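Local coordinates for protein acyl-CoA thioesterase II TesB2 (Mycobacterium marinum, PDB 3U0A) that probably hydrolyses fatty acyl-CoA thioesters to free fatty acids and CoA, as a member of the C/M/P thioester hydrolase family, at residues Pro166-Gln171 with Asp240-Ser245. Residues are numbered along the deposited sequence; the frame is centred on the assembly and turned at random.
Sequences PGKASQ and DQSSPS. With SO4 (sulfate ion), chain L.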
loop_
_atom_site.group_PDB
_atom_site.type_symbol
_atom_site.label_atom_id
_atom_site.label_comp_id
_atom_site.label_asym_id
_atom_site.label_seq_id
_atom_site.Cartn_x
_atom_site.Cartn_y
_atom_site.Cartn_z
ATOM N N PRO A 166 -6.187 18.077 -11.616
ATOM C CA PRO A 166 -6.392 17.754 -13.027
ATOM C C PRO A 166 -6.630 16.245 -13.312
ATOM O O PRO A 166 -5.845 15.384 -12.859
ATOM C CB PRO A 166 -5.096 18.249 -13.716
ATOM C CG PRO A 166 -4.417 19.128 -12.734
ATOM C CD PRO A 166 -4.913 18.781 -11.373
ATOM N N GLY A 167 -7.711 15.994 -14.065
ATOM C CA GLY A 167 -8.087 14.691 -14.534
ATOM C C GLY A 167 -8.710 13.738 -13.522
ATOM O O GLY A 167 -8.980 12.601 -13.867
ATOM N N LYS A 168 -8.977 14.199 -12.304
ATOM C CA LYS A 168 -9.398 13.303 -11.235
ATOM C C LYS A 168 -10.886 13.003 -11.270
ATOM O O LYS A 168 -11.727 13.919 -11.319
ATOM C CB LYS A 168 -9.046 13.909 -9.873
ATOM C CG LYS A 168 -7.552 14.088 -9.694
ATOM C CD LYS A 168 -7.057 13.517 -8.386
ATOM C CE LYS A 168 -5.540 13.292 -8.438
ATOM N NZ LYS A 168 -5.044 12.344 -7.369
ATOM N N ALA A 169 -11.209 11.723 -11.198
ATOM C CA ALA A 169 -12.612 11.297 -11.243
ATOM C C ALA A 169 -13.391 11.548 -9.920
ATOM O O ALA A 169 -14.586 11.853 -9.942
ATOM C CB ALA A 169 -12.689 9.820 -11.622
ATOM N N SER A 170 -12.722 11.443 -8.782
ATOM C CA SER A 170 -13.421 11.207 -7.556
ATOM C C SER A 170 -12.563 11.585 -6.371
ATOM O O SER A 170 -11.701 10.818 -5.945
ATOM C CB SER A 170 -13.788 9.726 -7.506
ATOM O OG SER A 170 -14.830 9.469 -6.601
ATOM N N GLN A 171 -12.808 12.774 -5.838
ATOM C CA GLN A 171 -12.056 13.309 -4.703
ATOM C C GLN A 171 -13.020 13.538 -3.579
ATOM O O GLN A 171 -14.204 13.826 -3.789
ATOM C CB GLN A 171 -11.375 14.678 -5.024
ATOM C CG GLN A 171 -10.132 14.587 -5.893
ATOM C CD GLN A 171 -9.681 15.944 -6.411
ATOM O OE1 GLN A 171 -9.804 16.236 -7.604
ATOM N NE2 GLN A 171 -9.154 16.778 -5.520
ATOM N N ASP A 240 -7.289 14.214 2.955
ATOM C CA ASP A 240 -7.426 14.478 1.545
ATOM C C ASP A 240 -7.431 13.142 0.777
ATOM O O ASP A 240 -6.419 12.449 0.736
ATOM C CB ASP A 240 -6.305 15.408 1.102
ATOM C CG ASP A 240 -6.426 15.816 -0.312
ATOM O OD1 ASP A 240 -7.547 15.958 -0.812
ATOM O OD2 ASP A 240 -5.383 15.989 -0.924
ATOM N N GLN A 241 -8.593 12.814 0.203
ATOM C CA GLN A 241 -8.881 11.476 -0.340
ATOM C C GLN A 241 -9.182 11.523 -1.818
ATOM O O GLN A 241 -9.531 12.576 -2.367
ATOM C CB GLN A 241 -10.098 10.826 0.329
ATOM C CG GLN A 241 -10.140 10.898 1.829
ATOM C CD GLN A 241 -11.443 10.344 2.403
ATOM O OE1 GLN A 241 -12.510 10.537 1.832
ATOM N NE2 GLN A 241 -11.356 9.666 3.542
ATOM N N SER A 242 -9.037 10.360 -2.449
ATOM C CA SER A 242 -9.410 10.185 -3.837
ATOM C C SER A 242 -9.599 8.714 -4.179
ATOM O O SER A 242 -9.070 7.836 -3.513
ATOM C CB SER A 242 -8.370 10.815 -4.775
ATOM O OG SER A 242 -7.532 9.848 -5.404
ATOM N N SER A 243 -10.361 8.463 -5.229
ATOM C CA SER A 243 -10.531 7.140 -5.767
ATOM C C SER A 243 -10.062 7.195 -7.200
ATOM O O SER A 243 -10.811 7.571 -8.077
ATOM C CB SER A 243 -11.988 6.710 -5.700
ATOM O OG SER A 243 -12.135 5.373 -6.153
ATOM N N PRO A 244 -8.794 6.827 -7.441
ATOM C CA PRO A 244 -8.288 6.997 -8.790
ATOM C C PRO A 244 -8.909 6.026 -9.782
ATOM O O PRO A 244 -8.803 6.238 -10.979
ATOM C CB PRO A 244 -6.793 6.765 -8.635
ATOM C CG PRO A 244 -6.649 5.946 -7.424
ATOM C CD PRO A 244 -7.759 6.330 -6.516
ATOM N N SER A 245 -9.570 4.980 -9.319
ATOM C CA SER A 245 -10.055 3.956 -10.248
ATOM C C SER A 245 -11.065 3.058 -9.589
ATOM O O SER A 245 -10.988 2.819 -8.419
ATOM C CB SER A 245 -8.868 3.126 -10.768
ATOM O OG SER A 245 -9.226 2.286 -11.824
HETATM S S SO4 L . -1.709 11.688 -6.131
HETATM O O1 SO4 L . -1.092 10.793 -5.101
HETATM O O2 SO4 L . -1.826 10.958 -7.465
HETATM O O3 SO4 L . -3.026 12.169 -5.592
HETATM O O4 SO4 L . -0.765 12.853 -6.321
HETATM O O HOH W 1 -6.264 10.028 -7.507
#
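A single backbone hydrogen bond joins the loop ahead of strand 171-178 to strand 237-247: Ser243 N donates to Ser170 O over 2.8 Å, nearly along the C=O axis, with an N-H...O angle of 162°. Ser170 O also receives the CA-H of Ser242, at 3.2 Å from CA. Next along, Gln171 and Ser242 form an antiparallel non-hydrogen-bonded pair, their CA atoms 4.2 Å apart, and a second CA-H...O contact runs from Gln171 CA to Gln241 O, 3.5 Å.

Packing between the side chains is light. Ser170 CB lies 3.9 Å from Ser243 CB; both hydroxyls, anti to their backbone N, bond elsewhere, Ser170 OG to Ser204 O, Ser243 OG to Leu252 O of the same chain and His119 NE2 of the second subunit. Gln171 CG rests near Ser242 CB, while Gln171 OE1 accepts from Leu165 N and Gln171 NE2 donates to Ala163 O.

The polar link between side chains runs through a water. Lys168, bent at chi2 (-130°), brings NZ alongside Ser242; the water accepts from Lys168 NZ (2.6 Å) and is hydrogen-bonded to Ser242 OG (2.5 Å). Lys168 NZ also donates to O3 of a sulfate ion, probably from the crystallisation liquor, 2.7 Å away. Beside the subunit interface, where Ala169 N bonds Asp121 of the second subunit, the loop thus enters an antiparallel strand pairing of the C-terminal hotdog-family region.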